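Local coordinates for protein putative chorismate mutase (Yersinia pestis biovar Microtus str. 91001, PDB 2GBB) that catalyses the Claisen rearrangement of chorismate to prephenate as a secreted, all-helical chorismate mutase and may contribute to pathogenicity, at residues G4-L9 with E109-E114; Y74-D79 with Q135-S140; H128-I133 with A141-I146. All coordinates share one frame; numbering follows the deposited sequence.

Contact 1. Residues G4-L9 with E109-E114; sequences GQTAPL and EQIAEE
The carboxylate of E114 receives two consecutive backbone N-H groups from the chain leading into helix 7-14. Q5 N donates to E114 OE2 at 2.8 Å, using the syn lone pair, the side facing the other oxygen. G4 N reaches E114 OE1 at 3.1 Å, but from above the carboxylate plane. A third donor, Q110 NE2, lies one helical turn back in the same helix and meets the anti lone pair of E114 OE2 at 3.1 Å. Two bonds therefore grip OE2 and should fix the rotation of this buried carboxylate; concentrated N-H donors probably also stabilise its charged form. Glycine suits position 4, where phi is positive (80°). In this alpha-helical bundle of the type II chorismate mutase family, the contact ties the N-terminal segment to helix 93-117, near the disulfide between C3 and C118. Q110 can reach E114 because its CG is anti to the backbone N and the chain bends at chi2 (52°). That bend leaves its aliphatic part for packing: Q110 CB meets L9 CD1 at 3.6 Å, the two side chains crossing at about a right angle. T6, branched at CB, serves both neighbours. Its OG1 lies alongside Q110 CG, while the methyl T6 CG2, anti to the backbone N, meets I111 CG1 at 3.7 Å. Farther out, F150 of helix 140-150 packs on both T6 and I111.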
# COMPACT_ATOMS: atom_id res chain seq x y z
N GLY A 4 6.14 -4.13 31.48
CA GLY A 4 6.76 -4.29 30.15
C GLY A 4 6.18 -5.41 29.31
O GLY A 4 6.85 -5.95 28.42
N GLN A 5 4.93 -5.77 29.56
CA GLN A 5 4.31 -6.86 28.80
C GLN A 5 3.24 -6.46 27.74
O GLN A 5 2.53 -7.31 27.24
CB GLN A 5 3.77 -7.94 29.76
CG GLN A 5 4.83 -8.67 30.63
CD GLN A 5 6.15 -9.00 29.90
OE1 GLN A 5 6.18 -9.55 28.77
NE2 GLN A 5 7.26 -8.64 30.54
N THR A 6 3.17 -5.18 27.37
CA THR A 6 2.16 -4.71 26.42
C THR A 6 2.58 -4.93 24.96
O THR A 6 1.80 -5.43 24.15
CB THR A 6 1.78 -3.22 26.64
OG1 THR A 6 1.33 -3.04 27.99
CG2 THR A 6 0.61 -2.81 25.71
N ALA A 7 3.81 -4.56 24.64
CA ALA A 7 4.32 -4.68 23.28
C ALA A 7 4.12 -6.02 22.60
O ALA A 7 3.79 -6.04 21.41
CB ALA A 7 5.78 -4.28 23.21
N PRO A 8 4.34 -7.16 23.32
CA PRO A 8 4.10 -8.49 22.72
C PRO A 8 2.67 -8.65 22.21
O PRO A 8 2.43 -9.26 21.16
CB PRO A 8 4.37 -9.44 23.89
CG PRO A 8 5.41 -8.72 24.77
CD PRO A 8 4.92 -7.27 24.68
N LEU A 9 1.73 -8.06 22.94
CA LEU A 9 0.31 -8.08 22.55
C LEU A 9 0.04 -7.22 21.33
O LEU A 9 -0.69 -7.64 20.43
CB LEU A 9 -0.58 -7.67 23.74
CG LEU A 9 -0.34 -8.52 25.01
CD1 LEU A 9 -0.77 -7.83 26.31
CD2 LEU A 9 -1.05 -9.87 24.90
N GLU A 109 -6.33 -4.32 28.88
CA GLU A 109 -6.22 -4.95 30.20
C GLU A 109 -4.79 -4.87 30.71
O GLU A 109 -4.56 -4.51 31.87
CB GLU A 109 -6.65 -6.42 30.17
CG GLU A 109 -8.12 -6.58 29.89
CD GLU A 109 -8.55 -8.04 29.76
OE1 GLU A 109 -7.85 -8.88 29.18
OE2 GLU A 109 -9.64 -8.34 30.24
N GLN A 110 -3.82 -5.15 29.85
CA GLN A 110 -2.43 -5.11 30.25
C GLN A 110 -1.94 -3.69 30.59
O GLN A 110 -1.18 -3.49 31.56
CB GLN A 110 -1.56 -5.72 29.15
CG GLN A 110 -0.11 -6.01 29.57
CD GLN A 110 -0.00 -6.83 30.85
OE1 GLN A 110 -0.68 -7.84 31.00
NE2 GLN A 110 0.86 -6.40 31.75
N ILE A 111 -2.32 -2.73 29.76
CA ILE A 111 -2.00 -1.32 30.05
C ILE A 111 -2.61 -0.84 31.38
O ILE A 111 -1.93 -0.16 32.16
CB ILE A 111 -2.46 -0.38 28.89
CG1 ILE A 111 -1.49 -0.50 27.69
CG2 ILE A 111 -2.46 1.07 29.37
CD1 ILE A 111 -2.01 0.19 26.37
N ALA A 112 -3.87 -1.18 31.63
CA ALA A 112 -4.55 -0.79 32.87
C ALA A 112 -3.80 -1.38 34.06
O ALA A 112 -3.40 -0.66 34.96
CB ALA A 112 -6.02 -1.26 32.87
N GLU A 113 -3.61 -2.70 34.06
CA GLU A 113 -2.79 -3.36 35.08
C GLU A 113 -1.44 -2.61 35.31
O GLU A 113 -1.12 -2.19 36.45
CB GLU A 113 -2.57 -4.84 34.69
CG GLU A 113 -2.05 -5.75 35.83
CD GLU A 113 -0.55 -6.14 35.67
OE1 GLU A 113 0.28 -5.24 35.41
OE2 GLU A 113 -0.20 -7.35 35.83
N GLU A 114 -0.67 -2.41 34.24
CA GLU A 114 0.64 -1.80 34.38
C GLU A 114 0.60 -0.40 34.97
O GLU A 114 1.45 -0.03 35.78
CB GLU A 114 1.38 -1.79 33.04
CG GLU A 114 1.70 -3.23 32.57
CD GLU A 114 2.86 -3.30 31.59
OE1 GLU A 114 3.66 -2.34 31.51
OE2 GLU A 114 2.97 -4.33 30.89

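Contact 2. Residues Y74-D79 with Q135-S140; sequences YRYRAD and QHNLTS. With SO4 (sulfate ion), chain E; SO4 (sulfate ion), chain F.
N137 O accepts a nearly straight hydrogen bond from R75 NH1 at 3.1 Å (167°), the donor standing above the carbonyl plane while the oxygen lies in the guanidinium plane. It is carried by a type II beta turn, Q135 to L138, which joins helices 126-132 and 140-150 and rests on helix 55-82 of the bundle. N137 holds the turn's third position with positive phi (72°), a conformation asparagine tolerates well. N137 ND2 lies 3.3 Å above the plane of the Y76 ring, over the centre, with the amide steeply inclined. H136 turns an edge toward the same ring in an offset edge-to-face pair, centroids 5.6 Å apart. Y76 OH makes a very short bond to a sulfate, probably from the crystallisation liquor, which K18 also binds. Arginine suits position 75, since a long chain ending in a flat, multi-donor cation, here extended from CG to NE, can also salt-bridge D142 through NH1 and D79 of the second subunit through NH2; the turn thus borders the dimer interface. T139, the N-cap residue of helix 140-150, places its methyl CG2 over one guanidinium face, 3.7 Å from R75 NH1.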
# COMPACT_ATOMS: atom_id res chain seq x y z
N TYR A 74 -1.44 -1.87 3.13
CA TYR A 74 -1.11 -1.17 1.89
C TYR A 74 0.13 -1.77 1.18
O TYR A 74 0.14 -1.98 -0.03
CB TYR A 74 -0.80 0.29 2.21
CG TYR A 74 -2.01 1.21 2.25
CD1 TYR A 74 -2.96 1.19 1.23
CD2 TYR A 74 -2.21 2.08 3.36
CE1 TYR A 74 -4.08 2.04 1.26
CE2 TYR A 74 -3.31 2.92 3.42
CZ TYR A 74 -4.22 2.89 2.39
OH TYR A 74 -5.27 3.73 2.50
N ARG A 75 1.14 -2.04 2.01
CA ARG A 75 2.39 -2.61 1.59
C ARG A 75 2.20 -4.00 1.01
O ARG A 75 2.78 -4.29 -0.04
CB ARG A 75 3.38 -2.57 2.75
CG ARG A 75 3.96 -1.18 2.88
CD ARG A 75 4.94 -0.97 4.08
NE ARG A 75 5.16 0.47 4.23
CZ ARG A 75 5.08 1.15 5.38
NH1 ARG A 75 4.82 0.50 6.52
NH2 ARG A 75 5.26 2.48 5.39
N TYR A 76 1.34 -4.83 1.63
CA TYR A 76 0.99 -6.11 1.06
C TYR A 76 0.28 -5.95 -0.25
O TYR A 76 0.57 -6.71 -1.20
CB TYR A 76 0.17 -6.99 2.02
CG TYR A 76 1.06 -7.80 3.00
CD1 TYR A 76 1.82 -8.90 2.54
CD2 TYR A 76 1.18 -7.41 4.33
CE1 TYR A 76 2.66 -9.63 3.43
CE2 TYR A 76 1.94 -8.14 5.24
CZ TYR A 76 2.72 -9.24 4.78
OH TYR A 76 3.51 -9.94 5.69
N ARG A 77 -0.67 -5.01 -0.33
CA ARG A 77 -1.42 -4.86 -1.61
C ARG A 77 -0.41 -4.55 -2.75
O ARG A 77 -0.47 -5.12 -3.83
CB ARG A 77 -2.46 -3.73 -1.55
CG ARG A 77 -3.74 -3.97 -0.85
CD ARG A 77 -4.60 -5.09 -1.46
NE ARG A 77 -5.53 -4.75 -2.54
CZ ARG A 77 -6.68 -4.11 -2.39
NH1 ARG A 77 -7.03 -3.65 -1.21
NH2 ARG A 77 -7.46 -3.88 -3.43
N ALA A 78 0.53 -3.66 -2.47
CA ALA A 78 1.54 -3.24 -3.45
C ALA A 78 2.36 -4.45 -3.94
O ALA A 78 2.45 -4.74 -5.15
CB ALA A 78 2.43 -2.16 -2.84
N ASP A 79 2.88 -5.23 -2.98
CA ASP A 79 3.75 -6.38 -3.26
C ASP A 79 3.11 -7.47 -4.09
O ASP A 79 3.74 -8.02 -5.01
CB ASP A 79 4.26 -6.99 -1.96
CG ASP A 79 5.38 -6.18 -1.32
OD1 ASP A 79 5.82 -5.16 -1.89
OD2 ASP A 79 5.82 -6.55 -0.22
N GLN A 135 7.23 -6.76 12.34
CA GLN A 135 6.45 -7.55 11.39
C GLN A 135 6.94 -7.14 10.00
O GLN A 135 7.39 -6.01 9.79
CB GLN A 135 4.92 -7.28 11.46
CG GLN A 135 4.11 -7.64 12.73
CD GLN A 135 4.02 -9.14 13.03
OE1 GLN A 135 3.90 -9.99 12.11
NE2 GLN A 135 4.10 -9.48 14.32
N HIS A 136 6.84 -8.08 9.06
CA HIS A 136 7.03 -7.74 7.66
C HIS A 136 6.10 -6.56 7.31
O HIS A 136 4.95 -6.48 7.78
CB HIS A 136 6.75 -8.96 6.80
CG HIS A 136 7.09 -8.77 5.35
ND1 HIS A 136 8.36 -8.40 4.93
CD2 HIS A 136 6.34 -8.89 4.23
CE1 HIS A 136 8.36 -8.30 3.61
NE2 HIS A 136 7.15 -8.59 3.16
N ASN A 137 6.63 -5.60 6.56
CA ASN A 137 5.84 -4.45 6.09
C ASN A 137 5.47 -3.42 7.14
O ASN A 137 4.63 -2.57 6.92
CB ASN A 137 4.61 -4.96 5.37
CG ASN A 137 4.93 -5.43 3.99
OD1 ASN A 137 6.09 -5.06 3.51
ND2 ASN A 137 4.12 -6.10 3.33
N LEU A 138 6.13 -3.45 8.29
CA LEU A 138 5.88 -2.48 9.34
C LEU A 138 7.15 -1.70 9.62
O LEU A 138 8.19 -2.30 9.92
CB LEU A 138 5.51 -3.25 10.60
CG LEU A 138 4.58 -2.70 11.68
CD1 LEU A 138 5.21 -2.95 13.02
CD2 LEU A 138 4.10 -1.29 11.51
N THR A 139 7.12 -0.38 9.60
CA THR A 139 8.36 0.35 9.78
C THR A 139 8.53 0.84 11.23
O THR A 139 7.60 0.80 12.03
CB THR A 139 8.52 1.56 8.82
OG1 THR A 139 7.58 2.57 9.18
CG2 THR A 139 8.37 1.18 7.31
N SER A 140 9.73 1.31 11.52
CA SER A 140 10.04 1.93 12.81
C SER A 140 9.25 3.21 13.07
O SER A 140 8.77 3.40 14.19
CB SER A 140 11.54 2.20 12.88
OG SER A 140 12.18 0.94 13.04
S SO4 E . 12.51 0.50 9.14
O1 SO4 E . 11.62 1.61 9.42
O2 SO4 E . 12.20 -0.69 9.93
O3 SO4 E . 12.36 0.19 7.72
O4 SO4 E . 13.85 0.97 9.45
S SO4 F . 5.45 -12.81 5.03
O1 SO4 F . 4.49 -11.87 4.49
O2 SO4 F . 4.73 -13.94 5.59
O3 SO4 F . 6.34 -13.26 3.96
O4 SO4 F . 6.26 -12.18 6.06

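Contact 3. Residues H128-I133 with A141-I146; sequences HFINTI and ADVEAI. With SO4 (sulfate ion), chain H.
V143 has CG1 anti to its backbone N (chi1 -178°) and CG2 anti to its carbonyl carbon, so its two methyls fork toward helix 126-132. I133, with CG1 anti to the carbonyl carbon, extends CD1 to V143 CG1, while its CG2 branch lies against V143 CG2. Together they join the arms of a helical hairpin in the all-alpha bundle, whose short segments run at 132° to each other with axes 9.5 Å apart. V143 is the central side chain: V143 CG1 touches I133 CD1 at 3.9 Å and also packs beside F129 CB, while V143 CG2 lies 3.6 Å from I133 O. A branched valine suits this place, since its two methyls reach F129 and I133 at once. The I130 chain is folded at chi2 (-72°), which carries I130 CD1 to 4.0 Å from V143 CB, and the same methyl rests on the aliphatic CG of E144. F129 O, at the helix end, accepts from both T132 N and I133 N, fixing the backbone as I133 leaves the helix. The core widens through F150 and F147 around F129, with I10 of helix 7-14 against both F129 and I133. I146 also packs on L61, A64 and A68 of helix 55-82, linking the hairpin to the long helix. Between the two arms, I146 CG2 comes against the edge of the F129 ring, near its plane, 4.1 Å from F129 CE2.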
# COMPACT_ATOMS: atom_id res chain seq x y z
N HIS A 128 12.53 -0.99 23.53
CA HIS A 128 11.81 -2.22 23.74
C HIS A 128 10.68 -2.39 22.72
O HIS A 128 10.52 -3.48 22.17
CB HIS A 128 11.26 -2.29 25.17
CG HIS A 128 10.60 -3.59 25.48
ND1 HIS A 128 11.30 -4.78 25.57
CD2 HIS A 128 9.30 -3.90 25.72
CE1 HIS A 128 10.46 -5.76 25.85
NE2 HIS A 128 9.24 -5.25 25.94
N PHE A 129 9.91 -1.33 22.46
CA PHE A 129 8.84 -1.38 21.47
C PHE A 129 9.37 -1.71 20.08
O PHE A 129 8.90 -2.64 19.42
CB PHE A 129 8.05 -0.05 21.44
CG PHE A 129 6.81 -0.08 22.28
CD1 PHE A 129 6.87 -0.39 23.64
CD2 PHE A 129 5.56 0.24 21.73
CE1 PHE A 129 5.70 -0.39 24.42
CE2 PHE A 129 4.40 0.22 22.51
CZ PHE A 129 4.47 -0.08 23.84
N ILE A 130 10.38 -0.97 19.64
CA ILE A 130 11.02 -1.31 18.36
C ILE A 130 11.47 -2.78 18.25
O ILE A 130 11.14 -3.47 17.29
CB ILE A 130 12.19 -0.35 18.03
CG1 ILE A 130 11.67 1.09 17.89
CG2 ILE A 130 12.97 -0.87 16.78
CD1 ILE A 130 10.86 1.34 16.62
N ASN A 131 12.21 -3.25 19.24
CA ASN A 131 12.77 -4.61 19.20
C ASN A 131 11.71 -5.70 19.30
O ASN A 131 11.96 -6.85 18.91
CB ASN A 131 13.83 -4.80 20.31
CG ASN A 131 15.07 -3.90 20.12
OD1 ASN A 131 15.34 -3.38 19.02
ND2 ASN A 131 15.82 -3.71 21.21
N THR A 132 10.53 -5.33 19.82
CA THR A 132 9.47 -6.31 20.12
C THR A 132 8.40 -6.29 19.05
O THR A 132 7.84 -7.31 18.70
CB THR A 132 8.79 -6.03 21.49
OG1 THR A 132 9.78 -5.90 22.50
CG2 THR A 132 7.81 -7.15 21.87
N ILE A 133 8.07 -5.10 18.56
CA ILE A 133 7.04 -5.00 17.55
C ILE A 133 7.77 -4.97 16.21
O ILE A 133 8.18 -3.93 15.74
CB ILE A 133 6.14 -3.75 17.76
CG1 ILE A 133 5.52 -3.76 19.17
CG2 ILE A 133 5.04 -3.74 16.71
CD1 ILE A 133 5.08 -2.40 19.68
N ALA A 141 9.10 4.07 12.06
CA ALA A 141 8.13 5.18 12.17
C ALA A 141 6.67 4.73 12.54
O ALA A 141 6.01 5.39 13.34
CB ALA A 141 8.13 6.09 10.91
N ASP A 142 6.21 3.59 12.03
CA ASP A 142 4.87 3.07 12.38
C ASP A 142 4.84 2.69 13.86
O ASP A 142 3.87 2.98 14.57
CB ASP A 142 4.56 1.82 11.55
CG ASP A 142 4.43 2.11 10.03
OD1 ASP A 142 3.83 3.14 9.67
OD2 ASP A 142 4.92 1.29 9.21
N VAL A 143 5.91 2.04 14.33
CA VAL A 143 5.97 1.59 15.71
C VAL A 143 6.16 2.74 16.69
O VAL A 143 5.60 2.73 17.77
CB VAL A 143 7.04 0.49 15.91
CG1 VAL A 143 7.04 -0.00 17.35
CG2 VAL A 143 6.75 -0.71 14.95
N GLU A 144 6.96 3.73 16.31
CA GLU A 144 7.19 4.91 17.16
C GLU A 144 5.92 5.73 17.43
O GLU A 144 5.76 6.25 18.54
CB GLU A 144 8.30 5.79 16.59
CG GLU A 144 9.66 4.99 16.55
CD GLU A 144 10.69 5.63 15.64
OE1 GLU A 144 10.70 6.89 15.56
OE2 GLU A 144 11.47 4.86 14.99
N ALA A 145 5.01 5.82 16.45
CA ALA A 145 3.70 6.41 16.66
C ALA A 145 2.85 5.60 17.67
O ALA A 145 2.09 6.14 18.48
CB ALA A 145 2.95 6.59 15.26
N ILE A 146 3.03 4.29 17.67
CA ILE A 146 2.28 3.47 18.58
C ILE A 146 2.82 3.68 19.99
O ILE A 146 2.03 3.76 20.95
CB ILE A 146 2.37 2.00 18.23
CG1 ILE A 146 1.53 1.72 16.99
CG2 ILE A 146 1.90 1.14 19.44
CD1 ILE A 146 1.69 0.34 16.52
S SO4 H . 14.74 -4.74 24.48
O1 SO4 H . 14.81 -3.60 25.40
O2 SO4 H . 14.67 -5.98 25.27
O3 SO4 H . 13.54 -4.65 23.67
O4 SO4 H . 15.89 -4.76 23.58

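Contacts 1 and 2 lie on opposite sides of the chain's centre, with their centres about 25 Å apart; the centre of contact 3 is about 14 Å from each of theirs. Along the chain, the segments of contacts 1 and 2 alternate, whereas contact 1 closes before contact 3 opens. Contact 2 uses the loop that joins the two helices of contact 3. These neighbours touch directly through L138 against V143 and I133. On the other flank, A7 and P8 pack on T132. The C-terminal hairpin thus bridges the N-terminal helix and helix 55-82, both of which probably contribute substrate-binding residues, and contacts 2 and 3 reach the second subunit.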